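PDB 2VXZ: Pyrsv_gp04 from Pyrobaculum spherical virus, which is of unknown function but carries a domain related to helix-turn-helix transcriptional regulators, consistent with a role in controlling gene expression. Local coordinates for residues His133-Lys136 and Met137-Glu141; Gly78-Arg81 and Glu82-Leu86; Val150-Thr153 and Ala154-Lys157. All coordinates share one frame; numbering follows the deposited sequence.

Contact 1. Residues His133-Lys136 and Met137-Glu141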
loop_
_atom_site.group_PDB
_atom_site.type_symbol
_atom_site.label_atom_id
_atom_site.label_comp_id
_atom_site.label_asym_id
_atom_site.label_seq_id
_atom_site.Cartn_x
_atom_site.Cartn_y
_atom_site.Cartn_z
ATOM N N HIS A 133 -8.568 -4.925 -0.045
ATOM C CA HIS A 133 -9.059 -3.640 0.433
ATOM C C HIS A 133 -9.125 -2.622 -0.709
ATOM O O HIS A 133 -10.101 -1.871 -0.834
ATOM C CB HIS A 133 -8.168 -3.126 1.560
ATOM C CG HIS A 133 -8.706 -1.900 2.218
ATOM N ND1 HIS A 133 -9.710 -1.942 3.163
ATOM C CD2 HIS A 133 -8.402 -0.596 2.044
ATOM C CE1 HIS A 133 -9.983 -0.712 3.553
ATOM N NE2 HIS A 133 -9.211 0.124 2.883
ATOM N N LEU A 134 -8.093 -2.623 -1.547
ATOM C CA LEU A 134 -8.020 -1.741 -2.711
ATOM C C LEU A 134 -9.152 -2.058 -3.683
ATOM O O LEU A 134 -9.825 -1.151 -4.205
ATOM C CB LEU A 134 -6.653 -1.897 -3.400
ATOM C CG LEU A 134 -6.336 -1.015 -4.620
ATOM C CD1 LEU A 134 -6.537 0.479 -4.329
ATOM C CD2 LEU A 134 -4.915 -1.276 -5.140
ATOM N N LEU A 135 -9.361 -3.341 -3.952
ATOM C CA LEU A 135 -10.416 -3.729 -4.893
ATOM C C LEU A 135 -11.787 -3.313 -4.367
ATOM O O LEU A 135 -12.650 -2.854 -5.120
ATOM C CB LEU A 135 -10.386 -5.230 -5.192
ATOM C CG LEU A 135 -9.257 -5.733 -6.077
ATOM C CD1 LEU A 135 -9.228 -7.248 -6.127
ATOM C CD2 LEU A 135 -9.352 -5.176 -7.492
ATOM N N LYS A 136 -11.996 -3.457 -3.075
ATOM C CA LYS A 136 -13.282 -3.094 -2.489
ATOM C C LYS A 136 -13.524 -1.585 -2.578
ATOM O O LYS A 136 -14.670 -1.123 -2.729
ATOM C CB LYS A 136 -13.316 -3.585 -1.044
ATOM C CG LYS A 136 -14.667 -3.907 -0.498
ATOM C CD LYS A 136 -14.511 -4.598 0.845
ATOM C CE LYS A 136 -15.326 -5.868 0.908
ATOM N NZ LYS A 136 -15.283 -6.482 2.269
HETATM N N MSE A 137 -12.449 -0.803 -2.479
HETATM C CA MSE A 137 -12.548 0.659 -2.612
HETATM C C MSE A 137 -12.959 1.083 -4.017
HETATM O O MSE A 137 -13.646 2.088 -4.186
HETATM C CB MSE A 137 -11.228 1.332 -2.272
HETATM C CG MSE A 137 -10.897 1.265 -0.821
HETATM SE SE MSE A 137 -9.146 2.057 -0.505
HETATM C CE MSE A 137 -9.224 3.456 -1.784
ATOM N N ILE A 138 -12.533 0.306 -5.018
ATOM C CA ILE A 138 -12.777 0.625 -6.412
ATOM C C ILE A 138 -14.140 0.115 -6.909
ATOM O O ILE A 138 -14.857 0.835 -7.622
ATOM C CB ILE A 138 -11.669 0.055 -7.320
ATOM C CG1 ILE A 138 -10.293 0.601 -6.920
ATOM C CG2 ILE A 138 -11.970 0.371 -8.778
ATOM C CD1 ILE A 138 -9.127 -0.130 -7.558
ATOM N N TYR A 139 -14.480 -1.120 -6.535
ATOM C CA TYR A 139 -15.595 -1.870 -7.130
ATOM C C TYR A 139 -16.728 -2.154 -6.139
ATOM O O TYR A 139 -17.757 -2.734 -6.516
ATOM C CB TYR A 139 -15.071 -3.198 -7.737
ATOM C CG TYR A 139 -14.027 -2.984 -8.825
ATOM C CD1 TYR A 139 -14.375 -2.413 -10.039
ATOM C CD2 TYR A 139 -12.694 -3.324 -8.623
ATOM C CE1 TYR A 139 -13.431 -2.199 -11.027
ATOM C CE2 TYR A 139 -11.740 -3.099 -9.607
ATOM C CZ TYR A 139 -12.113 -2.533 -10.803
ATOM O OH TYR A 139 -11.180 -2.273 -11.790
ATOM N N GLY A 140 -16.562 -1.762 -4.880
ATOM C CA GLY A 140 -17.570 -2.036 -3.859
ATOM C C GLY A 140 -17.505 -3.467 -3.365
ATOM O O GLY A 140 -16.549 -4.187 -3.650
ATOM N N GLU A 141 -18.539 -3.887 -2.639
ATOM C CA GLU A 141 -18.555 -5.221 -2.042
ATOM C C GLU A 141 -18.512 -6.306 -3.106
ATOM O O GLU A 141 -19.144 -6.178 -4.150
ATOM C CB GLU A 141 -19.792 -5.417 -1.180
ATOM C CG GLU A 141 -19.882 -4.477 -0.013
ATOM C CD GLU A 141 -18.785 -4.686 0.985
ATOM O OE1 GLU A 141 -18.448 -5.854 1.270
ATOM O OE2 GLU A 141 -18.247 -3.681 1.481
#
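The carbonyl oxygen Leu135 O serves two backbone N-H groups at once, a firm bond from Tyr139 N at 2.9 Å and a weak one from Ile138 N at 3.2 Å. This is the C-terminal turn of the alpha-helix 125-139, where the chain leaves helical geometry at Gly140, a residue of positive phi (78°). Tyr139 N lies almost straight beyond the carbonyl of Leu135. One residue on, the last helical bond, from Gly140 N to Lys136 O, is equally short at 2.9 Å, but its donor has risen well above the carbonyl plane as the helix comes to its end.

The side chains pair along the same turns. Leu135 brings CD2 to the edge of the Tyr139 ring, in its plane and 3.8 Å from CE2, while CG2 of Ile138 sits over the centre of one ring face. Leu134 and Ile138 meet more loosely, both facing Val83 of helix 69-89. On the flank nearer strand 55-59, the selenium of Met137, here a selenomethionine, approaches the His133 ring obliquely, with SE 3.8 Å from CD2; the ring also packs edge-to-face with Phe59.

Beyond the glycine the chain turns back far enough for a charged pair. CG of Lys136 stands anti to the backbone N (chi1 -152°), sending the chain out past Gly140, and Glu141 folds at chi2 (-65°) to meet it. The resulting salt bridge is long, with NZ of Lys136 3.4 Å from OE1 of Glu141, and the methylene CE of Lys136 comes closer to that oxygen, at 3.1 Å.

Contact 2. Residues Gly78-Arg81 and Glu82-Leu86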
loop_
_atom_site.group_PDB
_atom_site.type_symbol
_atom_site.label_atom_id
_atom_site.label_comp_id
_atom_site.label_asym_id
_atom_site.label_seq_id
_atom_site.Cartn_x
_atom_site.Cartn_y
_atom_site.Cartn_z
ATOM N N GLY A 78 -3.201 7.004 -7.544
ATOM C CA GLY A 78 -2.209 6.238 -8.291
ATOM C C GLY A 78 -2.481 4.749 -8.295
ATOM O O GLY A 78 -2.402 4.102 -9.339
HETATM N N MSE A 79 -2.806 4.194 -7.126
HETATM C CA MSE A 79 -3.101 2.761 -7.027
HETATM C C MSE A 79 -4.328 2.424 -7.853
HETATM O O MSE A 79 -4.374 1.391 -8.531
HETATM C CB MSE A 79 -3.312 2.351 -5.572
HETATM C CG MSE A 79 -2.057 2.442 -4.754
HETATM SE SE MSE A 79 -2.302 1.594 -3.029
HETATM C CE MSE A 79 -3.584 2.807 -2.255
ATOM N N ILE A 80 -5.320 3.299 -7.804
ATOM C CA ILE A 80 -6.555 3.084 -8.563
ATOM C C ILE A 80 -6.308 3.116 -10.066
ATOM O O ILE A 80 -6.775 2.239 -10.783
ATOM C CB ILE A 80 -7.653 4.078 -8.151
ATOM C CG1 ILE A 80 -8.078 3.803 -6.702
ATOM C CG2 ILE A 80 -8.869 3.926 -9.042
ATOM C CD1 ILE A 80 -9.096 4.770 -6.169
ATOM N N ARG A 81 -5.542 4.094 -10.537
ATOM C CA ARG A 81 -5.209 4.182 -11.960
ATOM C C ARG A 81 -4.467 2.944 -12.450
ATOM O O ARG A 81 -4.723 2.471 -13.561
ATOM C CB ARG A 81 -4.389 5.439 -12.261
ATOM C CG ARG A 81 -5.173 6.737 -12.119
ATOM C CD ARG A 81 -4.431 7.911 -12.724
ATOM N NE ARG A 81 -3.123 8.108 -12.105
ATOM C CZ ARG A 81 -2.869 8.870 -11.038
ATOM N NH1 ARG A 81 -3.830 9.555 -10.424
ATOM N NH2 ARG A 81 -1.627 8.942 -10.584
ATOM N N GLU A 82 -3.554 2.425 -11.627
ATOM C CA GLU A 82 -2.801 1.231 -11.988
ATOM C C GLU A 82 -3.707 0.017 -12.069
ATOM O O GLU A 82 -3.627 -0.722 -13.030
ATOM C CB GLU A 82 -1.648 0.959 -11.022
ATOM C CG GLU A 82 -0.504 1.938 -11.156
ATOM C CD GLU A 82 0.272 1.764 -12.445
ATOM O OE1 GLU A 82 0.887 0.703 -12.627
ATOM O OE2 GLU A 82 0.248 2.675 -13.290
ATOM N N VAL A 83 -4.572 -0.192 -11.067
ATOM C CA VAL A 83 -5.527 -1.306 -11.126
ATOM C C VAL A 83 -6.399 -1.181 -12.383
ATOM O O VAL A 83 -6.582 -2.150 -13.123
ATOM C CB VAL A 83 -6.412 -1.403 -9.860
ATOM C CG1 VAL A 83 -7.515 -2.484 -10.039
ATOM C CG2 VAL A 83 -5.551 -1.689 -8.627
ATOM N N GLU A 84 -6.921 0.008 -12.640
ATOM C CA GLU A 84 -7.833 0.186 -13.767
ATOM C C GLU A 84 -7.123 0.027 -15.097
ATOM O O GLU A 84 -7.720 -0.475 -16.055
ATOM C CB GLU A 84 -8.547 1.535 -13.678
ATOM C CG GLU A 84 -9.460 1.609 -12.462
ATOM C CD GLU A 84 -10.532 2.624 -12.620
ATOM O OE1 GLU A 84 -10.211 3.827 -12.538
ATOM O OE2 GLU A 84 -11.694 2.203 -12.848
ATOM N N ARG A 85 -5.847 0.418 -15.163
ATOM C CA ARG A 85 -5.051 0.174 -16.380
ATOM C C ARG A 85 -4.889 -1.329 -16.645
ATOM O O ARG A 85 -5.045 -1.798 -17.788
ATOM C CB ARG A 85 -3.679 0.842 -16.300
ATOM C CG ARG A 85 -2.836 0.623 -17.557
ATOM C CD ARG A 85 -1.529 1.343 -17.511
ATOM N NE ARG A 85 -0.723 0.893 -16.392
ATOM C CZ ARG A 85 0.013 -0.218 -16.371
ATOM N NH1 ARG A 85 0.080 -1.029 -17.419
ATOM N NH2 ARG A 85 0.701 -0.512 -15.285
ATOM N N LEU A 86 -4.558 -2.076 -15.598
ATOM C CA LEU A 86 -4.398 -3.523 -15.728
ATOM C C LEU A 86 -5.725 -4.204 -16.102
ATOM O O LEU A 86 -5.744 -5.164 -16.882
ATOM C CB LEU A 86 -3.822 -4.124 -14.448
ATOM C CG LEU A 86 -2.426 -3.675 -14.042
ATOM C CD1 LEU A 86 -2.073 -4.210 -12.632
ATOM C CD2 LEU A 86 -1.385 -4.074 -15.081
HETATM O O HOH W 1 0.197 5.430 -11.139
#
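From Gly78 to Arg85 the backbone keeps regular alpha-helical geometry, each carbonyl of residues Gly78-Arg81 accepting the N-H four residues later. The bonds are fairly straight, that from Val83 N to Met79 O most of all, at 170°.

Ile80 and Glu84, one turn apart, run alongside each other in a common direction, and CG2 of Ile80 rests 3.7 Å from OE1 of Glu84. The other carboxylate oxygen of Glu84, OE2, is engaged in a salt bridge with Arg156. CG2 of Val83 lies 3.3 Å from Met79 O and also meets Leu134, while CB packs on Ile138.

Together these residues form the middle of the long helix 69-89, an amphipathic segment within the regulator domain. Its buried side, carrying Met79, Val83 and Leu86, packs on helices 125-139 and 97-106, and Met79 also reaches Phe113 of helix 108-115. Glu82 and Arg85 look toward helix 108-115 as well.

On that polar side an i to i+3 salt bridge joins NH2 of Arg85 to OE1 of Glu82 at 2.9 Å. The oxygen lies in the guanidinium plane, yet the nitrogen comes to the carboxylate from above its plane. Chi1 (-71°) sets CG of Glu82 beside its own backbone N, 3.4 Å from Gly78 O, and the bend at chi2 (-70°) then turns the carboxylate to Arg85. OE2 is held in turn by Gln109, and NH2 of Arg85 has a second acidic partner in Asp107. A water links Gly78 O and Glu82 OE2 weakly. Arg81 bends back at chi3, laying one guanidinium face over CA of Gly78, 3.6 Å above the plane and toward the rim.

Contact 3. Residues Val150-Thr153 and Ala154-Lys157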
loop_
_atom_site.group_PDB
_atom_site.type_symbol
_atom_site.label_atom_id
_atom_site.label_comp_id
_atom_site.label_asym_id
_atom_site.label_seq_id
_atom_site.Cartn_x
_atom_site.Cartn_y
_atom_site.Cartn_z
ATOM N N VAL A 150 -14.353 -12.277 -5.415
ATOM C CA VAL A 150 -14.440 -11.897 -6.811
ATOM C C VAL A 150 -15.314 -10.644 -6.961
ATOM O O VAL A 150 -16.445 -10.602 -6.485
ATOM C CB VAL A 150 -14.985 -13.049 -7.691
ATOM C CG1 VAL A 150 -14.986 -12.631 -9.146
ATOM C CG2 VAL A 150 -14.118 -14.305 -7.498
ATOM N N TYR A 151 -14.748 -9.636 -7.620
ATOM C CA TYR A 151 -15.363 -8.318 -7.825
ATOM C C TYR A 151 -15.756 -8.185 -9.284
ATOM O O TYR A 151 -14.994 -8.576 -10.154
ATOM C CB TYR A 151 -14.347 -7.209 -7.473
ATOM C CG TYR A 151 -14.004 -7.199 -6.004
ATOM C CD1 TYR A 151 -14.736 -6.425 -5.115
ATOM C CD2 TYR A 151 -13.007 -8.024 -5.484
ATOM C CE1 TYR A 151 -14.462 -6.452 -3.739
ATOM C CE2 TYR A 151 -12.732 -8.056 -4.111
ATOM C CZ TYR A 151 -13.460 -7.256 -3.250
ATOM O OH TYR A 151 -13.208 -7.295 -1.888
ATOM N N LEU A 152 -16.929 -7.614 -9.536
ATOM C CA LEU A 152 -17.391 -7.347 -10.892
ATOM C C LEU A 152 -16.876 -5.979 -11.291
ATOM O O LEU A 152 -17.163 -4.987 -10.614
ATOM C CB LEU A 152 -18.920 -7.370 -10.958
ATOM C CG LEU A 152 -19.587 -8.681 -10.567
ATOM C CD1 LEU A 152 -21.109 -8.519 -10.533
ATOM C CD2 LEU A 152 -19.172 -9.797 -11.533
ATOM N N THR A 153 -16.121 -5.918 -12.382
ATOM C CA THR A 153 -15.546 -4.634 -12.809
ATOM C C THR A 153 -16.639 -3.664 -13.281
ATOM O O THR A 153 -16.486 -2.444 -13.164
ATOM C CB THR A 153 -14.404 -4.810 -13.841
ATOM O OG1 THR A 153 -14.879 -5.527 -14.989
ATOM C CG2 THR A 153 -13.201 -5.540 -13.201
ATOM N N ALA A 154 -17.783 -4.196 -13.733
ATOM C CA ALA A 154 -18.956 -3.345 -14.037
ATOM C C ALA A 154 -19.470 -2.507 -12.855
ATOM O O ALA A 154 -20.220 -1.546 -13.049
ATOM C CB ALA A 154 -20.094 -4.213 -14.574
ATOM N N ASN A 155 -19.114 -2.887 -11.628
ATOM C CA ASN A 155 -19.555 -2.175 -10.428
ATOM C C ASN A 155 -18.602 -1.044 -9.992
ATOM O O ASN A 155 -18.737 -0.524 -8.877
ATOM C CB ASN A 155 -19.748 -3.160 -9.261
ATOM C CG ASN A 155 -20.986 -4.006 -9.396
ATOM O OD1 ASN A 155 -21.749 -3.874 -10.361
ATOM N ND2 ASN A 155 -21.219 -4.880 -8.410
ATOM N N ARG A 156 -17.655 -0.676 -10.861
ATOM C CA ARG A 156 -16.741 0.448 -10.614
ATOM C C ARG A 156 -17.453 1.651 -9.985
ATOM O O ARG A 156 -18.457 2.131 -10.518
ATOM C CB ARG A 156 -16.053 0.878 -11.919
ATOM C CG ARG A 156 -15.051 2.028 -11.763
ATOM C CD ARG A 156 -14.788 2.733 -13.090
ATOM N NE ARG A 156 -13.802 3.812 -12.954
ATOM C CZ ARG A 156 -13.990 5.097 -13.253
ATOM N NH1 ARG A 156 -15.150 5.562 -13.719
ATOM N NH2 ARG A 156 -12.981 5.945 -13.076
ATOM N N LYS A 157 -16.900 2.102 -8.852
ATOM C CA LYS A 157 -17.373 3.212 -8.014
ATOM C C LYS A 157 -18.157 2.716 -6.792
ATOM O O LYS A 157 -17.559 2.326 -5.776
ATOM C CB LYS A 157 -18.171 4.250 -8.793
ATOM C CG LYS A 157 -18.470 5.480 -7.972
ATOM C CD LYS A 157 -18.717 6.712 -8.833
ATOM C CE LYS A 157 -18.400 7.970 -8.070
ATOM N NZ LYS A 157 -16.988 8.003 -7.597
#
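Leu152 O accepts a hydrogen bond from Asn155 N at 3.0 Å, and Thr153 O accepts one from Arg156 N at 3.1 Å. Both span three residues rather than four, the signature of a short 3-10 turn in which the chain winds once after leaving strand 151-152. In each the donor stands far above the plane of the carbonyl, 54° out of it, although the N-H itself points well at the oxygen.

Side chains add little across the turn. Asn155 sets CB 3.4 Å from Leu152 O, and its ND2 comes within 4.2 Å of CD1 of Leu152, a loose touch at the surface. Arg156 likewise places CB 3.6 Å from Thr153 O before its chain runs off, extended from CG to NE and with CG anti to the backbone N (chi1 -179°).

The second shell fixes both ends of the turn. OG1 of Thr153, at chi1 57°, sits between its own backbone N and carbonyl carbon and is hydrogen-bonded to Leu92 O, while the backbone of Thr153 also pairs with Lys93. The extended Arg156 uses NE in a salt bridge to OE2 of Glu84. Before the turn, Tyr151 hydrogen-bonds Ile95 through the backbone and Asn132 OD1 through its hydroxyl.

In the fold, the turn directly follows strand 151-152 of the small antiparallel sheet it forms with strand 94-95. Tyr151 and Thr153 lie against Tyr139 near the C-terminal end of helix 125-139. The side chain of Arg156 reaches across to helix 69-89, while the backbone runs back to the end of helix 125-139, where Lys157 joins Ile138 by a backbone hydrogen bond.

Overall arrangement
Along the chain contact 2 comes first, on helix 69-89, then contact 1 at the end of helix 125-139, and last contact 3, just after strand 151-152. Contacts 1 and 3 are the nearest pair, their centres about 8 Å apart, against about 12 Å for contacts 1 and 2 and about 14 Å for contacts 2 and 3. Apolar packing joins the two helices, whereas a salt bridge ties contact 2 to the terminal segment, which returns beside contact 1. The three contacts thus gather where helix 69-89, the end of helix 125-139 and the last modelled residues meet, apart from residues 7-66, whose order of helices and strands is consistent with a winged helix.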